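Local coordinates for 190aa long hypothetical protein (PDB 2DDZ) that is of unknown function but forms hexamers and probably shares ancestry with the class II aminoacyl-tRNA synthetase superfamily, at residues Leu6-Lys10 against Met165-Ala169; Asp17-Arg22 against Glu49-Asp53; Gly42-Val46 against Glu62-Asp66; Glu74-Asp80 against Val127-Lys133. All coordinates share one frame; numbering follows the deposited sequence.

How the contacts relate
Contact 4 is the buried one of the four; contacts 1, 2 and 3 mix buried and exposed residues. Contacts 1, 3 and 4 all reach the same mixed sheet: contact 1 packs a helix on it, whereas 3 and 4 pair strands within it. Contact 2 joins two loops instead. It touches contact 3 through Met51 and Asp17, and contact 4 through Lys133. Contact 1 combines apolar packing with an ion pair, and contact 2 relies on a glutamate that pairs with an arginine, beside a water joining the two backbones. Contacts 3 and 4 rest on backbone bonds, to which 4 adds a buried serine-glutamate bond and apolar packing. Only contacts 2 and 4 touch another subunit.

Contact 1 of 4, residues Leu6-Lys10 against Met165-Ala169; sequences LLIIK and MERSA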
loop_
_atom_site.group_PDB
_atom_site.type_symbol
_atom_site.label_atom_id
_atom_site.label_comp_id
_atom_site.label_asym_id
_atom_site.label_seq_id
_atom_site.Cartn_x
_atom_site.Cartn_y
_atom_site.Cartn_z
ATOM N N LEU E 6 -11.254 -9.637 -22.487
ATOM C CA LEU E 6 -10.399 -9.773 -23.660
ATOM C C LEU E 6 -11.067 -9.237 -24.924
ATOM O O LEU E 6 -12.251 -9.466 -25.160
ATOM C CB LEU E 6 -10.023 -11.238 -23.887
ATOM C CG LEU E 6 -9.292 -11.546 -25.203
ATOM C CD1 LEU E 6 -7.965 -10.799 -25.267
ATOM C CD2 LEU E 6 -9.049 -13.034 -25.304
ATOM N N LEU E 7 -10.295 -8.517 -25.731
ATOM C CA LEU E 7 -10.795 -7.955 -26.976
ATOM C C LEU E 7 -9.729 -8.005 -28.061
ATOM O O LEU E 7 -8.684 -7.366 -27.940
ATOM C CB LEU E 7 -11.236 -6.501 -26.789
ATOM C CG LEU E 7 -11.662 -5.788 -28.088
ATOM C CD1 LEU E 7 -12.898 -6.490 -28.668
ATOM C CD2 LEU E 7 -11.970 -4.306 -27.821
ATOM N N ILE E 8 -9.997 -8.775 -29.115
ATOM C CA ILE E 8 -9.083 -8.875 -30.245
ATOM C C ILE E 8 -9.737 -8.097 -31.382
ATOM O O ILE E 8 -10.816 -8.464 -31.827
ATOM C CB ILE E 8 -8.898 -10.329 -30.724
ATOM C CG1 ILE E 8 -8.564 -11.259 -29.559
ATOM C CG2 ILE E 8 -7.763 -10.395 -31.734
ATOM C CD1 ILE E 8 -7.271 -10.923 -28.867
ATOM N N ILE E 9 -9.100 -7.023 -31.840
ATOM C CA ILE E 9 -9.654 -6.220 -32.935
ATOM C C ILE E 9 -9.215 -6.829 -34.277
ATOM O O ILE E 9 -8.108 -6.592 -34.749
ATOM C CB ILE E 9 -9.192 -4.754 -32.816
ATOM C CG1 ILE E 9 -9.684 -4.196 -31.479
ATOM C CG2 ILE E 9 -9.741 -3.917 -33.980
ATOM C CD1 ILE E 9 -9.131 -2.840 -31.140
ATOM N N LYS E 10 -10.123 -7.607 -34.864
ATOM C CA LYS E 10 -9.900 -8.303 -36.117
ATOM C C LYS E 10 -10.417 -7.577 -37.382
ATOM O O LYS E 10 -9.859 -7.734 -38.466
ATOM C CB LYS E 10 -10.560 -9.678 -36.022
ATOM C CG LYS E 10 -10.275 -10.378 -34.706
ATOM C CD LYS E 10 -11.177 -11.563 -34.456
ATOM C CE LYS E 10 -10.636 -12.347 -33.273
ATOM N NZ LYS E 10 -11.473 -13.518 -32.931
ATOM N N MET E 165 -2.426 -14.182 -32.897
ATOM C CA MET E 165 -3.140 -13.207 -32.078
ATOM C C MET E 165 -4.190 -13.919 -31.205
ATOM O O MET E 165 -4.285 -13.689 -29.998
ATOM C CB MET E 165 -3.839 -12.160 -32.973
ATOM C CG MET E 165 -2.895 -11.181 -33.704
ATOM S SD MET E 165 -3.622 -10.043 -34.853
ATOM C CE MET E 165 -4.488 -9.152 -33.821
ATOM N N GLU E 166 -4.965 -14.799 -31.830
ATOM C CA GLU E 166 -6.006 -15.556 -31.145
ATOM C C GLU E 166 -5.461 -16.506 -30.069
ATOM O O GLU E 166 -5.938 -16.513 -28.930
ATOM C CB GLU E 166 -6.807 -16.377 -32.168
ATOM C CG GLU E 166 -8.107 -16.987 -31.661
ATOM C CD GLU E 166 -9.201 -15.952 -31.496
ATOM O OE1 GLU E 166 -9.169 -14.946 -32.238
ATOM O OE2 GLU E 166 -10.096 -16.148 -30.642
ATOM N N ARG E 167 -4.465 -17.315 -30.430
ATOM C CA ARG E 167 -3.924 -18.289 -29.485
ATOM C C ARG E 167 -3.099 -17.697 -28.356
ATOM O O ARG E 167 -3.170 -18.167 -27.217
ATOM C CB ARG E 167 -3.083 -19.346 -30.211
ATOM C CG ARG E 167 -2.858 -20.589 -29.345
ATOM C CD ARG E 167 -1.952 -21.610 -30.006
ATOM N NE ARG E 167 -2.170 -21.643 -31.442
ATOM C CZ ARG E 167 -1.589 -22.502 -32.274
ATOM N NH1 ARG E 167 -1.853 -22.440 -33.577
ATOM N NH2 ARG E 167 -0.752 -23.425 -31.816
ATOM N N SER E 168 -2.309 -16.678 -28.679
ATOM C CA SER E 168 -1.469 -16.032 -27.677
ATOM C C SER E 168 -2.324 -15.204 -26.717
ATOM O O SER E 168 -2.023 -15.142 -25.525
ATOM C CB SER E 168 -0.397 -15.163 -28.357
ATOM O OG SER E 168 -0.985 -14.127 -29.124
ATOM N N ALA E 169 -3.397 -14.593 -27.218
ATOM C CA ALA E 169 -4.271 -13.801 -26.350
ATOM C C ALA E 169 -4.868 -14.687 -25.258
ATOM O O ALA E 169 -4.912 -14.311 -24.082
ATOM C CB ALA E 169 -5.383 -13.162 -27.165
#
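Ile8 on strand 5-8 carries most of the apolar packing against helix 161-184, its side chain leaving the strand on the side of Met165 and Ala169. At CB the chain divides. The methyl CG2, anti to the backbone N, meets CE of Met165 at 4.1 Å, and the two side chains pass each other at a slant. The other branch starts at CG1, beside the backbone N (chi1 -50°), and delivers CD1 onto CB of Ala169 at 3.4 Å, tighter than an ordinary methyl-methyl contact. The same alanine methyl is approached from Leu6, whose CD1 lies 4.0 Å from it, so two strand side chains share one small residue of the helix. Val39 of the adjacent strand 36-45 touches both Ile8 and Met165. Farther out, extended Lys10 crosses bent Glu166 at about a right angle, and its NZ forms a salt bridge with OE1 of Glu166 at 2.8 Å, on the syn side and 22° out of the carboxylate plane. Strand and helix segments run nearly antiparallel (165°). The chemistry is thus divided by depth: methyl groups close the space between helix and sheet, while the opposite charges pair between two exposed residues, where solvent probably weakens their attraction.

Contact 2 of 4, residues Asp17-Arg22 against Glu49-Asp53; sequences DGSAIR and EEMVD
Glu50 lays its whole side chain against residues 17-22, a loop that winds into a short 3-10 segment at 19-21. Its CG stands beside the backbone N (chi1 -62°), and a bend at chi2 (-68°) folds the carboxylate back over Ser19, whose CA lies 3.3 Å from OE1 of Glu50. At the base of the chain, CB of Glu50 rests 3.5 Å from the carbonyl O of Asp17; Gly18, with a positive phi of 94°, has no side chain to obstruct this close approach. Arg22 reaches the carboxylate from a different side than Ser19. Its extended chain crosses Glu50 at about a right angle, yet the guanidinium and carboxylate planes are nearly coplanar, and NH1 of Arg22 reaches the syn lone pair of Glu50 OE2 at a rather long 3.3 Å. OG of Ser19 donates to OD1 of Asp17 (2.8 Å), while OD2 of Asp17 pairs with Lys47. A water donates to both Gly18 O and Glu50 O. Farther along the two segments, CG2 of Ile21 and CG2 of Val52 meet at 4.1 Å. The loops precede helices 25-30 and 54-59 respectively; Ile124 of strand 118-128 touches both Ile21 and Val52, which also pack on Val189 of a second subunit.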
loop_
_atom_site.group_PDB
_atom_site.type_symbol
_atom_site.label_atom_id
_atom_site.label_comp_id
_atom_site.label_asym_id
_atom_site.label_seq_id
_atom_site.Cartn_x
_atom_site.Cartn_y
_atom_site.Cartn_z
ATOM N N ASP E 17 0.983 4.546 -31.192
ATOM C CA ASP E 17 1.895 5.681 -31.153
ATOM C C ASP E 17 2.332 5.905 -29.698
ATOM O O ASP E 17 2.882 6.960 -29.344
ATOM C CB ASP E 17 1.221 6.934 -31.729
ATOM C CG ASP E 17 0.086 7.451 -30.867
ATOM O OD1 ASP E 17 -0.655 6.636 -30.281
ATOM O OD2 ASP E 17 -0.076 8.686 -30.793
ATOM N N GLY E 18 2.093 4.880 -28.877
ATOM C CA GLY E 18 2.445 4.912 -27.470
ATOM C C GLY E 18 1.346 5.364 -26.519
ATOM O O GLY E 18 1.362 4.993 -25.341
ATOM N N SER E 19 0.385 6.146 -27.011
ATOM C CA SER E 19 -0.682 6.663 -26.150
ATOM C C SER E 19 -1.657 5.617 -25.616
ATOM O O SER E 19 -2.472 5.915 -24.745
ATOM C CB SER E 19 -1.461 7.786 -26.861
ATOM O OG SER E 19 -2.193 7.296 -27.975
ATOM N N ALA E 20 -1.582 4.393 -26.122
ATOM C CA ALA E 20 -2.473 3.348 -25.635
ATOM C C ALA E 20 -2.001 2.837 -24.272
ATOM O O ALA E 20 -2.707 2.090 -23.601
ATOM C CB ALA E 20 -2.540 2.205 -26.639
ATOM N N ILE E 21 -0.808 3.263 -23.866
ATOM C CA ILE E 21 -0.229 2.868 -22.582
ATOM C C ILE E 21 -0.910 3.585 -21.424
ATOM O O ILE E 21 -0.798 3.161 -20.276
ATOM C CB ILE E 21 1.282 3.195 -22.518
ATOM C CG1 ILE E 21 1.945 2.332 -21.447
ATOM C CG2 ILE E 21 1.487 4.687 -22.231
ATOM C CD1 ILE E 21 1.931 0.856 -21.778
ATOM N N ARG E 22 -1.618 4.676 -21.728
ATOM C CA ARG E 22 -2.327 5.453 -20.693
ATOM C C ARG E 22 -3.443 4.696 -19.976
ATOM O O ARG E 22 -4.054 3.768 -20.520
ATOM C CB ARG E 22 -2.934 6.764 -21.255
ATOM C CG ARG E 22 -1.862 7.694 -21.857
ATOM C CD ARG E 22 -2.330 9.095 -21.874
ATOM N NE ARG E 22 -1.568 10.012 -22.662
ATOM C CZ ARG E 22 -1.810 11.321 -22.598
ATOM N NH1 ARG E 22 -1.060 12.136 -23.300
ATOM N NH2 ARG E 22 -2.813 11.797 -21.848
ATOM N N GLU E 49 6.837 11.987 -26.654
ATOM C CA GLU E 49 6.089 12.431 -25.485
ATOM C C GLU E 49 5.290 11.282 -24.892
ATOM O O GLU E 49 4.709 11.406 -23.814
ATOM C CB GLU E 49 5.138 13.575 -25.853
ATOM C CG GLU E 49 4.272 13.286 -27.073
ATOM C CD GLU E 49 4.879 13.818 -28.361
ATOM O OE1 GLU E 49 6.125 13.833 -28.482
ATOM O OE2 GLU E 49 4.107 14.216 -29.258
ATOM N N GLU E 50 5.254 10.164 -25.605
ATOM C CA GLU E 50 4.527 8.996 -25.133
ATOM C C GLU E 50 5.486 7.878 -24.714
ATOM O O GLU E 50 5.054 6.849 -24.194
ATOM C CB GLU E 50 3.582 8.480 -26.223
ATOM C CG GLU E 50 2.486 9.457 -26.647
ATOM C CD GLU E 50 1.444 9.702 -25.564
ATOM O OE1 GLU E 50 1.265 8.833 -24.683
ATOM O OE2 GLU E 50 0.787 10.760 -25.607
ATOM N N MET E 51 6.783 8.075 -24.947
ATOM C CA MET E 51 7.779 7.069 -24.589
ATOM C C MET E 51 7.855 6.883 -23.073
ATOM O O MET E 51 7.940 7.855 -22.322
ATOM C CB MET E 51 9.161 7.456 -25.131
ATOM C CG MET E 51 9.332 7.285 -26.630
ATOM S SD MET E 51 11.006 7.498 -27.162
ATOM C CE MET E 51 11.481 5.936 -27.030
ATOM N N VAL E 52 7.823 5.631 -22.629
ATOM C CA VAL E 52 7.866 5.329 -21.200
ATOM C C VAL E 52 9.258 4.957 -20.693
ATOM O O VAL E 52 9.629 5.313 -19.579
ATOM C CB VAL E 52 6.865 4.195 -20.852
ATOM C CG1 VAL E 52 7.091 3.712 -19.426
ATOM C CG2 VAL E 52 5.418 4.709 -21.009
ATOM N N ASP E 53 10.020 4.229 -21.503
ATOM C CA ASP E 53 11.367 3.831 -21.108
ATOM C C ASP E 53 12.288 5.057 -21.135
ATOM O O ASP E 53 12.659 5.541 -22.204
ATOM C CB ASP E 53 11.906 2.754 -22.056
ATOM C CG ASP E 53 13.139 2.050 -21.507
ATOM O OD1 ASP E 53 13.861 2.637 -20.672
ATOM O OD2 ASP E 53 13.398 0.900 -21.923
HETATM O O HOH W 1 4.337 4.053 -24.732
#

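Contact 3 of 4, residues Gly42-Val46 against Glu62-Asp66; sequences GKCNV and EIKGD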
loop_
_atom_site.group_PDB
_atom_site.type_symbol
_atom_site.label_atom_id
_atom_site.label_comp_id
_atom_site.label_asym_id
_atom_site.label_seq_id
_atom_site.Cartn_x
_atom_site.Cartn_y
_atom_site.Cartn_z
ATOM N N GLY E 42 -1.180 -3.257 -36.362
ATOM C CA GLY E 42 -1.020 -1.973 -37.014
ATOM C C GLY E 42 0.416 -1.505 -36.991
ATOM O O GLY E 42 1.328 -2.282 -36.687
ATOM N N LYS E 43 0.614 -0.233 -37.319
ATOM C CA LYS E 43 1.941 0.369 -37.340
ATOM C C LYS E 43 2.394 0.737 -35.934
ATOM O O LYS E 43 1.584 0.866 -35.007
ATOM C CB LYS E 43 1.936 1.642 -38.186
ATOM C CG LYS E 43 1.555 1.442 -39.636
ATOM C CD LYS E 43 1.502 2.772 -40.372
ATOM C CE LYS E 43 1.041 2.574 -41.807
ATOM N NZ LYS E 43 -0.311 1.932 -41.865
ATOM N N CYS E 44 3.700 0.920 -35.791
ATOM C CA CYS E 44 4.280 1.298 -34.514
ATOM C C CYS E 44 5.200 2.497 -34.701
ATOM O O CYS E 44 6.269 2.377 -35.294
ATOM C CB CYS E 44 5.077 0.136 -33.920
ATOM S SG CYS E 44 5.911 0.547 -32.363
ATOM N N ASN E 45 4.769 3.656 -34.223
ATOM C CA ASN E 45 5.582 4.855 -34.308
ATOM C C ASN E 45 5.328 5.633 -33.024
ATOM O O ASN E 45 4.414 6.462 -32.937
ATOM C CB ASN E 45 5.212 5.671 -35.545
ATOM C CG ASN E 45 6.115 6.873 -35.734
ATOM O OD1 ASN E 45 7.271 6.869 -35.306
ATOM N ND2 ASN E 45 5.598 7.904 -36.385
ATOM N N VAL E 46 6.149 5.346 -32.020
ATOM C CA VAL E 46 6.003 5.956 -30.705
ATOM C C VAL E 46 6.461 7.389 -30.603
ATOM O O VAL E 46 7.624 7.690 -30.835
ATOM C CB VAL E 46 6.758 5.148 -29.615
ATOM C CG1 VAL E 46 6.463 5.736 -28.236
ATOM C CG2 VAL E 46 6.355 3.688 -29.668
ATOM N N GLU E 62 14.440 5.252 -31.780
ATOM C CA GLU E 62 13.217 5.387 -32.559
ATOM C C GLU E 62 12.515 4.080 -32.310
ATOM O O GLU E 62 13.139 3.027 -32.395
ATOM C CB GLU E 62 13.481 5.465 -34.063
ATOM C CG GLU E 62 14.265 6.653 -34.561
ATOM C CD GLU E 62 14.374 6.647 -36.075
ATOM O OE1 GLU E 62 13.350 6.898 -36.750
ATOM O OE2 GLU E 62 15.479 6.373 -36.587
ATOM N N ILE E 63 11.235 4.131 -31.986
ATOM C CA ILE E 63 10.486 2.900 -31.788
ATOM C C ILE E 63 9.512 2.864 -32.965
ATOM O O ILE E 63 8.414 3.425 -32.896
ATOM C CB ILE E 63 9.709 2.906 -30.449
ATOM C CG1 ILE E 63 10.638 3.295 -29.300
ATOM C CG2 ILE E 63 9.185 1.513 -30.153
ATOM C CD1 ILE E 63 11.789 2.324 -29.093
ATOM N N LYS E 64 9.929 2.221 -34.055
ATOM C CA LYS E 64 9.106 2.137 -35.259
ATOM C C LYS E 64 9.002 0.758 -35.908
ATOM O O LYS E 64 9.850 -0.117 -35.718
ATOM C CB LYS E 64 9.614 3.114 -36.320
ATOM C CG LYS E 64 9.437 4.581 -35.996
ATOM C CD LYS E 64 9.970 5.430 -37.146
ATOM C CE LYS E 64 9.812 6.917 -36.877
ATOM N NZ LYS E 64 10.317 7.734 -38.018
ATOM N N GLY E 65 7.945 0.601 -36.697
ATOM C CA GLY E 65 7.683 -0.630 -37.417
ATOM C C GLY E 65 6.465 -0.328 -38.255
ATOM O O GLY E 65 5.680 0.552 -37.889
ATOM N N ASP E 66 6.297 -1.015 -39.380
ATOM C CA ASP E 66 5.126 -0.758 -40.211
ATOM C C ASP E 66 4.010 -1.752 -39.938
ATOM O O ASP E 66 2.848 -1.483 -40.230
ATOM C CB ASP E 66 5.494 -0.790 -41.701
ATOM C CG ASP E 66 6.365 0.391 -42.120
ATOM O OD1 ASP E 66 6.015 1.553 -41.796
ATOM O OD2 ASP E 66 7.398 0.157 -42.783
HETATM O O HOH W 2 9.951 6.858 -32.336
#
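Val46 and Ile63 lie side by side and point the same way, with CG2 of Val46 set against CB of Ile63 at 3.5 Å. The backbone holds them in step: N of Val46 donates to O of Ile63 at 3.1 Å, almost straight along the carbonyl bond. The side chain of Cys44 leaves on the face where Gly65, its antiparallel hydrogen-bonded partner, has none, and the anti torsion to the backbone N (chi1 177°) swings SG toward Ile63, whose CG2 it meets at 4.1 Å. N of Cys44 donates to O of Gly65 at 2.9 Å, from above the carbonyl plane and not on a lone pair; the return bond is weak, and the position of Cys44 O is uncertain.

The opposite face belongs to the non-hydrogen-bonded pair Asn45 and Lys64. Their side chains also run alongside each other, and OD1 of Asn45 faces the extended lysine chain from CG to CE, nearest at CE of Lys64 (3.0 Å). The contact is therefore made by the aliphatic part of the lysine, whereas its NZ forms a weak salt bridge with Glu62. Beside Val46 and Ile63, a water donates to O of Val46 and accepts from N of Ile63. In the sheet, strand 36-45 pairs antiparallel both with the short strand 64-65 and with strand 68-75, which follows in the chain; Met68 and His70 from the latter and Ile122 from strand 118-128 pack on Cys44, while Met51 lies on Val46 and Ile63.

Contact 4 of 4, residues Glu74-Asp80 against Val127-Lys133; sequences ELFWHPD and VSPVSIK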
loop_
_atom_site.group_PDB
_atom_site.type_symbol
_atom_site.label_atom_id
_atom_site.label_comp_id
_atom_site.label_asym_id
_atom_site.label_seq_id
_atom_site.Cartn_x
_atom_site.Cartn_y
_atom_site.Cartn_z
ATOM N N GLU E 74 -4.124 -3.829 -18.955
ATOM C CA GLU E 74 -4.393 -2.933 -17.838
ATOM C C GLU E 74 -4.982 -3.730 -16.681
ATOM O O GLU E 74 -5.956 -4.457 -16.830
ATOM C CB GLU E 74 -5.336 -1.788 -18.217
ATOM C CG GLU E 74 -5.443 -0.729 -17.103
ATOM C CD GLU E 74 -5.939 0.627 -17.606
ATOM O OE1 GLU E 74 -6.692 0.659 -18.597
ATOM O OE2 GLU E 74 -5.599 1.664 -16.998
ATOM N N LEU E 75 -4.348 -3.598 -15.525
ATOM C CA LEU E 75 -4.774 -4.300 -14.331
ATOM C C LEU E 75 -4.940 -3.323 -13.176
ATOM O O LEU E 75 -4.007 -2.614 -12.784
ATOM C CB LEU E 75 -3.746 -5.378 -13.958
ATOM C CG LEU E 75 -3.528 -6.474 -15.002
ATOM C CD1 LEU E 75 -2.534 -7.480 -14.486
ATOM C CD2 LEU E 75 -4.856 -7.156 -15.309
ATOM N N PHE E 76 -6.141 -3.300 -12.628
ATOM C CA PHE E 76 -6.436 -2.423 -11.525
ATOM C C PHE E 76 -6.084 -3.104 -10.213
ATOM O O PHE E 76 -6.945 -3.485 -9.420
ATOM C CB PHE E 76 -7.903 -2.012 -11.590
ATOM C CG PHE E 76 -8.232 -1.212 -12.817
ATOM C CD1 PHE E 76 -8.504 -1.848 -14.028
ATOM C CD2 PHE E 76 -8.214 0.185 -12.774
ATOM C CE1 PHE E 76 -8.755 -1.096 -15.186
ATOM C CE2 PHE E 76 -8.467 0.948 -13.926
ATOM C CZ PHE E 76 -8.737 0.306 -15.132
ATOM N N TRP E 77 -4.788 -3.270 -10.020
ATOM C CA TRP E 77 -4.238 -3.887 -8.832
ATOM C C TRP E 77 -3.470 -2.770 -8.173
ATOM O O TRP E 77 -3.577 -1.625 -8.595
ATOM C CB TRP E 77 -3.287 -5.015 -9.234
ATOM C CG TRP E 77 -3.960 -6.095 -10.033
ATOM C CD1 TRP E 77 -5.289 -6.177 -10.354
ATOM C CD2 TRP E 77 -3.349 -7.278 -10.559
ATOM N NE1 TRP E 77 -5.542 -7.339 -11.039
ATOM C CE2 TRP E 77 -4.369 -8.033 -11.180
ATOM C CE3 TRP E 77 -2.039 -7.774 -10.565
ATOM C CZ2 TRP E 77 -4.118 -9.263 -11.797
ATOM C CZ3 TRP E 77 -1.791 -8.994 -11.179
ATOM C CH2 TRP E 77 -2.827 -9.724 -11.786
ATOM N N HIS E 78 -2.698 -3.087 -7.141
ATOM C CA HIS E 78 -1.914 -2.049 -6.490
ATOM C C HIS E 78 -0.925 -1.555 -7.547
ATOM O O HIS E 78 -0.183 -2.351 -8.117
ATOM C CB HIS E 78 -1.143 -2.608 -5.295
ATOM C CG HIS E 78 -0.483 -1.549 -4.464
ATOM N ND1 HIS E 78 0.621 -1.794 -3.674
ATOM C CD2 HIS E 78 -0.783 -0.239 -4.294
ATOM C CE1 HIS E 78 0.972 -0.679 -3.054
ATOM N NE2 HIS E 78 0.135 0.277 -3.412
ATOM N N PRO E 79 -0.910 -0.240 -7.836
ATOM C CA PRO E 79 0.021 0.285 -8.846
ATOM C C PRO E 79 1.478 0.232 -8.389
ATOM O O PRO E 79 2.116 1.258 -8.187
ATOM C CB PRO E 79 -0.470 1.720 -9.059
ATOM C CG PRO E 79 -1.938 1.633 -8.717
ATOM C CD PRO E 79 -1.889 0.790 -7.459
ATOM N N ASP E 80 1.995 -0.983 -8.260
ATOM C CA ASP E 80 3.362 -1.233 -7.813
ATOM C C ASP E 80 4.291 -1.494 -9.008
ATOM O O ASP E 80 4.057 -2.424 -9.775
ATOM C CB ASP E 80 3.339 -2.458 -6.897
ATOM C CG ASP E 80 4.660 -2.713 -6.229
ATOM O OD1 ASP E 80 5.685 -2.166 -6.691
ATOM O OD2 ASP E 80 4.670 -3.476 -5.240
ATOM N N VAL E 127 3.210 2.021 -14.390
ATOM C CA VAL E 127 1.987 2.219 -13.634
ATOM C C VAL E 127 1.467 3.623 -13.815
ATOM O O VAL E 127 2.186 4.516 -14.294
ATOM C CB VAL E 127 2.197 2.003 -12.095
ATOM C CG1 VAL E 127 2.818 0.642 -11.823
ATOM C CG2 VAL E 127 3.055 3.121 -11.528
ATOM N N SER E 128 0.207 3.789 -13.426
ATOM C CA SER E 128 -0.490 5.067 -13.454
ATOM C C SER E 128 -0.965 5.205 -12.005
ATOM O O SER E 128 -0.855 4.263 -11.228
ATOM C CB SER E 128 -1.704 5.009 -14.385
ATOM O OG SER E 128 -2.727 4.216 -13.823
ATOM N N PRO E 129 -1.495 6.369 -11.617
ATOM C CA PRO E 129 -1.932 6.456 -10.226
ATOM C C PRO E 129 -2.956 5.391 -9.828
ATOM O O PRO E 129 -3.077 5.077 -8.649
ATOM C CB PRO E 129 -2.498 7.871 -10.136
ATOM C CG PRO E 129 -1.660 8.630 -11.144
ATOM C CD PRO E 129 -1.635 7.667 -12.302
ATOM N N VAL E 130 -3.679 4.823 -10.794
ATOM C CA VAL E 130 -4.706 3.829 -10.463
ATOM C C VAL E 130 -4.603 2.450 -11.111
ATOM O O VAL E 130 -5.521 1.641 -10.979
ATOM C CB VAL E 130 -6.105 4.349 -10.807
ATOM C CG1 VAL E 130 -6.306 5.723 -10.207
ATOM C CG2 VAL E 130 -6.287 4.375 -12.320
ATOM N N SER E 131 -3.517 2.161 -11.818
ATOM C CA SER E 131 -3.436 0.858 -12.454
ATOM C C SER E 131 -2.059 0.490 -13.006
ATOM O O SER E 131 -1.155 1.324 -13.083
ATOM C CB SER E 131 -4.452 0.798 -13.598
ATOM O OG SER E 131 -4.001 1.600 -14.673
ATOM N N ILE E 132 -1.932 -0.779 -13.395
ATOM C CA ILE E 132 -0.715 -1.313 -13.992
ATOM C C ILE E 132 -0.988 -1.320 -15.493
ATOM O O ILE E 132 -2.064 -1.743 -15.928
ATOM C CB ILE E 132 -0.441 -2.769 -13.554
ATOM C CG1 ILE E 132 0.163 -2.806 -12.146
ATOM C CG2 ILE E 132 0.485 -3.442 -14.544
ATOM C CD1 ILE E 132 -0.765 -2.284 -11.085
ATOM N N LYS E 133 -0.017 -0.853 -16.273
ATOM C CA LYS E 133 -0.143 -0.790 -17.719
ATOM C C LYS E 133 1.038 -1.433 -18.410
ATOM O O LYS E 133 2.184 -1.043 -18.185
ATOM C CB LYS E 133 -0.266 0.665 -18.182
ATOM C CG LYS E 133 -1.646 1.235 -17.982
ATOM C CD LYS E 133 -2.676 0.390 -18.723
ATOM C CE LYS E 133 -2.457 0.389 -20.249
ATOM N NZ LYS E 133 -3.309 1.385 -20.973
HETATM O O HOH W 3 -6.328 0.160 -21.137
HETATM O O HOH W 4 -6.049 0.154 -8.227
#
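Antiparallel pairing of strands 68-75 and 131-139 in the mixed sheet brings Glu74 to Lys133 and Leu75 to Ile132. The latter are a hydrogen-bonded pair: N of Leu75 donates to O of Ile132 at 3.0 Å, and N of Ile132 to O of Leu75 at 2.8 Å. On one face, Glu74 extends its chain to Ser131, whose OG donates to the anti lone pair of OE2 of Glu74 at 2.8 Å; the same OE2 also accepts from the backbone N of His24. Lys133, bent at three successive torsions, slants across this glutamate with its CD 3.4 Å from Glu74 CG. Its NZ turns to the carbonyl oxygens of Arg22 and Ala20; it lies beyond salt-bridge range of Glu74 OE1, and a water links the two.

Strands 118-128 and 131-139 form a beta hairpin whose tight Pro129-Val130 connection is closed by Ser128 N donating to Ser131 O. Inside its loop lies an ST turn, Val130 N donating to Ser128 OG. Pro79, the centre of an inverse gamma turn, packs into this reversal, with CG 3.5 Å from Ser131 N. CD1 of Ile132 is wedged against His78 O (3.0 Å) and, tightly, against Pro79 CA (3.5 Å). CB of Ser131 also lies over one face of the Phe76 ring, offset toward its rim, a CH-pi contact 4.2 Å from the centroid. A guanidine molecule touches Pro129, and the poorly ordered His78 ring appears to meet His78 of a second subunit.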